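Local coordinates for functional macrophage inflammatory protein 1-alpha homolog (Human herpesvirus 8, PDB 1ZXT) that probably acts as a secreted viral CC chemokine of the herpesvirus, binding CCR-type chemokine receptors of host cells, at residues A[18-23]-A[60-65]; A[29-34]-A[39-44]. All blocks are in the same frame, centred on the assembly; numbering follows the deposited sequence.

Contact 1: residues A[18-23]-A[60-65]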
# COMPACT_ATOMS: atom_id res chain seq x y z
N HIS A 18 -0.86 -7.49 -10.63
CA HIS A 18 -0.45 -6.79 -11.83
C HIS A 18 -0.30 -5.34 -11.50
O HIS A 18 -1.21 -4.75 -10.93
CB HIS A 18 -1.47 -6.95 -12.95
CG HIS A 18 -1.93 -8.35 -13.12
ND1 HIS A 18 -2.93 -8.90 -12.35
CD2 HIS A 18 -1.47 -9.34 -13.92
CE1 HIS A 18 -3.10 -10.16 -12.70
NE2 HIS A 18 -2.24 -10.44 -13.68
N PRO A 19 0.88 -4.81 -11.79
CA PRO A 19 1.18 -3.40 -11.59
C PRO A 19 0.14 -2.45 -12.14
O PRO A 19 -0.28 -2.60 -13.31
CB PRO A 19 2.49 -3.22 -12.33
CG PRO A 19 3.11 -4.54 -12.37
CD PRO A 19 2.02 -5.53 -12.40
N PRO A 20 -0.29 -1.49 -11.32
CA PRO A 20 -1.14 -0.39 -11.79
C PRO A 20 -0.39 0.60 -12.66
O PRO A 20 0.86 0.65 -12.57
CB PRO A 20 -1.63 0.31 -10.47
CG PRO A 20 -0.63 -0.06 -9.45
CD PRO A 20 -0.10 -1.45 -9.84
N PRO A 21 -1.11 1.45 -13.41
CA PRO A 21 -0.49 2.54 -14.09
C PRO A 21 0.10 3.59 -13.14
O PRO A 21 -0.61 4.19 -12.33
CB PRO A 21 -1.67 3.19 -14.82
CG PRO A 21 -2.89 2.49 -14.47
CD PRO A 21 -2.55 1.44 -13.63
N VAL A 22 1.37 3.86 -13.30
CA VAL A 22 2.07 4.79 -12.47
C VAL A 22 1.37 6.16 -12.50
O VAL A 22 1.33 6.84 -11.51
CB VAL A 22 3.52 5.01 -12.96
CG1 VAL A 22 4.30 5.79 -11.91
CG2 VAL A 22 4.24 3.66 -13.33
N GLN A 23 0.80 6.55 -13.66
CA GLN A 23 0.24 7.89 -13.79
C GLN A 23 -0.90 8.13 -12.80
O GLN A 23 -1.20 9.25 -12.51
CB GLN A 23 -0.10 8.26 -15.27
CG GLN A 23 -1.42 7.71 -15.82
CD GLN A 23 -1.66 8.18 -17.28
OE1 GLN A 23 -1.01 7.67 -18.21
NE2 GLN A 23 -2.51 9.18 -17.50
N ARG A 60 8.36 -2.50 -4.67
CA ARG A 60 9.38 -1.66 -4.09
C ARG A 60 9.80 -0.57 -5.04
O ARG A 60 10.19 0.52 -4.63
CB ARG A 60 10.61 -2.49 -3.73
CG ARG A 60 10.40 -3.38 -2.55
CD ARG A 60 11.68 -4.09 -2.16
NE ARG A 60 11.41 -5.51 -1.98
CZ ARG A 60 11.82 -6.49 -2.79
NH1 ARG A 60 12.59 -6.26 -3.86
NH2 ARG A 60 11.49 -7.73 -2.49
N GLN A 61 9.80 -0.86 -6.34
CA GLN A 61 10.28 0.13 -7.30
C GLN A 61 9.28 1.23 -7.44
O GLN A 61 9.66 2.38 -7.56
CB GLN A 61 10.54 -0.51 -8.64
CG GLN A 61 11.69 -1.47 -8.61
CD GLN A 61 11.92 -2.08 -10.00
OE1 GLN A 61 12.36 -1.39 -10.94
NE2 GLN A 61 11.59 -3.39 -10.14
N LEU A 62 7.98 0.90 -7.42
CA LEU A 62 6.94 1.95 -7.41
C LEU A 62 7.00 2.76 -6.14
O LEU A 62 6.84 3.98 -6.17
CB LEU A 62 5.56 1.36 -7.57
CG LEU A 62 5.17 0.81 -8.93
CD1 LEU A 62 3.86 0.13 -8.79
CD2 LEU A 62 5.16 1.89 -10.04
N MET A 63 7.23 2.07 -5.03
CA MET A 63 7.31 2.70 -3.72
C MET A 63 8.38 3.80 -3.77
O MET A 63 8.13 4.95 -3.43
CB MET A 63 7.64 1.67 -2.67
CG MET A 63 6.45 0.86 -2.20
SD MET A 63 6.83 -0.64 -1.31
CE MET A 63 7.65 0.10 0.11
N GLN A 64 9.57 3.43 -4.24
CA GLN A 64 10.66 4.37 -4.45
C GLN A 64 10.29 5.61 -5.24
O GLN A 64 10.79 6.70 -4.96
CB GLN A 64 11.81 3.65 -5.17
CG GLN A 64 12.62 2.74 -4.25
CD GLN A 64 13.74 1.99 -4.96
OE1 GLN A 64 14.24 2.42 -6.00
NE2 GLN A 64 14.13 0.84 -4.39
N ARG A 65 9.46 5.45 -6.27
CA ARG A 65 9.07 6.59 -7.10
C ARG A 65 7.97 7.44 -6.44
O ARG A 65 7.61 8.46 -7.02
CB ARG A 65 8.52 6.16 -8.49
CG ARG A 65 9.28 5.12 -9.31
CD ARG A 65 10.75 5.06 -9.08
NE ARG A 65 11.42 4.38 -10.17
CZ ARG A 65 12.74 4.22 -10.26
NH1 ARG A 65 13.55 4.69 -9.30
NH2 ARG A 65 13.26 3.59 -11.31

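Contact 2: residues A[29-34]-A[39-44]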
# COMPACT_ATOMS: atom_id res chain seq x y z
N TYR A 29 1.68 4.04 1.63
CA TYR A 29 1.90 3.87 3.08
C TYR A 29 1.74 2.41 3.39
O TYR A 29 1.01 1.67 2.72
CB TYR A 29 0.94 4.72 3.91
CG TYR A 29 -0.52 4.65 3.49
CD1 TYR A 29 -1.04 5.51 2.57
CD2 TYR A 29 -1.38 3.73 4.06
CE1 TYR A 29 -2.35 5.46 2.16
CE2 TYR A 29 -2.73 3.68 3.69
CZ TYR A 29 -3.20 4.52 2.74
OH TYR A 29 -4.55 4.48 2.35
N PRO A 30 2.42 1.95 4.43
CA PRO A 30 2.32 0.55 4.84
C PRO A 30 0.99 0.27 5.60
O PRO A 30 0.38 1.16 6.17
CB PRO A 30 3.50 0.38 5.77
CG PRO A 30 3.53 1.71 6.46
CD PRO A 30 3.30 2.72 5.34
N THR A 31 0.56 -0.97 5.59
CA THR A 31 -0.51 -1.36 6.39
C THR A 31 0.06 -1.59 7.84
O THR A 31 1.24 -1.41 8.08
CB THR A 31 -1.19 -2.66 5.85
OG1 THR A 31 -0.20 -3.67 5.57
CG2 THR A 31 -1.86 -2.42 4.58
N SER A 32 -0.81 -1.93 8.78
CA SER A 32 -0.42 -2.10 10.16
C SER A 32 0.62 -3.21 10.39
O SER A 32 0.53 -4.31 9.78
CB SER A 32 -1.68 -2.47 10.95
OG SER A 32 -1.29 -2.73 12.28
N PRO A 33 1.54 -3.02 11.33
CA PRO A 33 2.51 -4.10 11.68
C PRO A 33 1.80 -5.28 12.28
O PRO A 33 2.39 -6.34 12.43
CB PRO A 33 3.38 -3.45 12.77
CG PRO A 33 3.19 -1.98 12.53
CD PRO A 33 1.78 -1.81 12.11
N ALA A 34 0.56 -5.10 12.70
CA ALA A 34 -0.28 -6.21 13.34
C ALA A 34 -0.80 -7.22 12.29
O ALA A 34 -1.24 -8.38 12.61
CB ALA A 34 -1.44 -5.63 14.03
N GLY A 39 1.95 -5.46 4.13
CA GLY A 39 1.39 -4.84 2.95
C GLY A 39 1.77 -3.42 2.83
O GLY A 39 2.18 -2.77 3.78
N VAL A 40 1.52 -2.91 1.65
CA VAL A 40 1.55 -1.44 1.37
C VAL A 40 0.31 -1.09 0.63
O VAL A 40 -0.20 -1.91 -0.15
CB VAL A 40 2.84 -0.94 0.65
CG1 VAL A 40 4.09 -1.24 1.47
CG2 VAL A 40 2.98 -1.45 -0.76
N ILE A 41 -0.17 0.13 0.85
CA ILE A 41 -1.19 0.73 -0.01
C ILE A 41 -0.56 1.62 -1.02
O ILE A 41 0.13 2.53 -0.68
CB ILE A 41 -2.23 1.48 0.82
CG1 ILE A 41 -2.83 0.56 1.89
CG2 ILE A 41 -3.35 2.19 -0.01
CD1 ILE A 41 -3.39 -0.74 1.36
N LEU A 42 -0.85 1.37 -2.30
CA LEU A 42 -0.62 2.35 -3.35
C LEU A 42 -1.87 3.14 -3.54
O LEU A 42 -2.86 2.64 -4.01
CB LEU A 42 -0.22 1.70 -4.66
CG LEU A 42 0.95 0.73 -4.53
CD1 LEU A 42 1.13 -0.01 -5.83
CD2 LEU A 42 2.25 1.37 -4.05
N LEU A 43 -1.83 4.40 -3.16
CA LEU A 43 -3.04 5.23 -3.15
C LEU A 43 -3.14 6.00 -4.43
O LEU A 43 -2.21 6.70 -4.92
CB LEU A 43 -3.05 6.18 -1.94
CG LEU A 43 -4.30 7.07 -1.83
CD1 LEU A 43 -5.41 6.24 -1.30
CD2 LEU A 43 -4.01 8.33 -1.00
N THR A 44 -4.28 5.89 -5.09
CA THR A 44 -4.36 6.61 -6.40
C THR A 44 -4.84 8.02 -6.21
O THR A 44 -5.40 8.34 -5.19
CB THR A 44 -5.30 5.90 -7.43
OG1 THR A 44 -6.64 6.11 -7.02
CG2 THR A 44 -5.18 4.34 -7.40

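Contact 1: residues A[18-23]-A[60-65]
Leu62, on the C-terminal helix, meets the loop 18-23 with both of its methyl groups, each branch taking a different partner. It is the helix residue that carries this contact, which joins the loop before strand 25-30 to the C-terminal helix that packs on the sheet of the chemokine fold.

All of the contact between the two segments is apolar. CD2 of Leu62 reaches CG2 of Val22 at 3.8 Å, the closer of its two touches, and the two side chains approach at a slant, methyl against methyl. The other branch comes near the proline: Leu62 CD1 lies 4.4 Å from Pro20 CD, a looser approach. With CG of Leu62 anti to its own carbonyl carbon (chi1 -72°) and chi2 extended at 173°, the fork is carried off the helix toward the loop. On Val22, the branch that touches is the one beside the backbone N, while CG1 stands anti to that nitrogen (chi1 -169°).

No hydrogen bond joins the segments, and the main chains stay well apart, Val22 CA and Leu62 CA being 7.6 Å from each other. Each segment makes its polar bonds with other partners: in the helix Gln64 N donates to Arg60 O at 3.0 Å, and Gln23 O accepts from Lys45 NZ.

The same groups reach past this pair into the core. Pro20 and Leu62 both rest on Leu25 and Leu42 of the sheet, and Pro20 also touches Trp58.

The contact is modest, burying 147 Å² summed over both segments. Without a hydrogen bond across it, it depends on the fit of hydrocarbon surfaces, with no directional bond to fix the register of loop against helix.

Contact 2: residues A[29-34]-A[39-44]
Tyr29 lays one face of its ring over Ile41, its hydrogen-bonded partner on the neighbouring antiparallel strand. Ile41 CB stands 3.9 Å from the ring centroid and 22° off the normal, a CH-pi contact displaced toward the rim. The isoleucine's branches divide along the phenol: Ile41 CG1 approaches Tyr29 CE2 at 3.6 Å, whereas Ile41 CG2 sits 3.5 Å from Tyr29 OH. A chi1 of 48° places the tyrosine CG between the backbone N and the carbonyl carbon, and the ring thereby extends across the adjacent strand, its far end nearing Leu43 CD1. Further along, Thr31 CG2 meets Ile41 CD1 at 3.9 Å, the two side chains crossing at about a right angle.

The backbones are joined by a reciprocal pair of bonds between Tyr29 and Ile41. Ile41 N donates to Tyr29 O at 2.7 Å, the shorter and straighter of the two; Tyr29 N gives the return bond to Ile41 O at 3.2 Å. Beyond the non-hydrogen-bonded pair Pro30 and Val40, Thr31 N reaches Gly39 O at 3.0 Å, from well above the carbonyl plane.

Outside the pair, His71, from the C-terminal tag, stacks on the Tyr29 ring, and Gln49 of the third strand touches both Tyr29 and Ile41. Paired strands 25-30 and 40-44 form the first hairpin of the three-stranded antiparallel Greek-key sheet of the chemokine fold.

Overall arrangement
The two contacts illustrate how a chemokine joins its sheet to its helix. Contact 2 is nested along the chain inside the loop closed by contact 1, and their centres lie about 13 Å apart. Strand 40-44 connects them through its side chains: Leu42 CD1 is 4.0 Å from Leu62 CD1 and also 4.0 Å from Pro20 CG, so it touches both segments of contact 1. Val40 makes a further link, its CG1 lying 3.9 Å from Met63 SD. 29-34/39-44 combines backbone hydrogen bonds with side-chain packing, whereas no hydrogen bond crosses 18-23/60-65. Loop and helix thus meet the sheet face carrying Val40 and Leu42, while Tyr29 and Ile41 pack on the other.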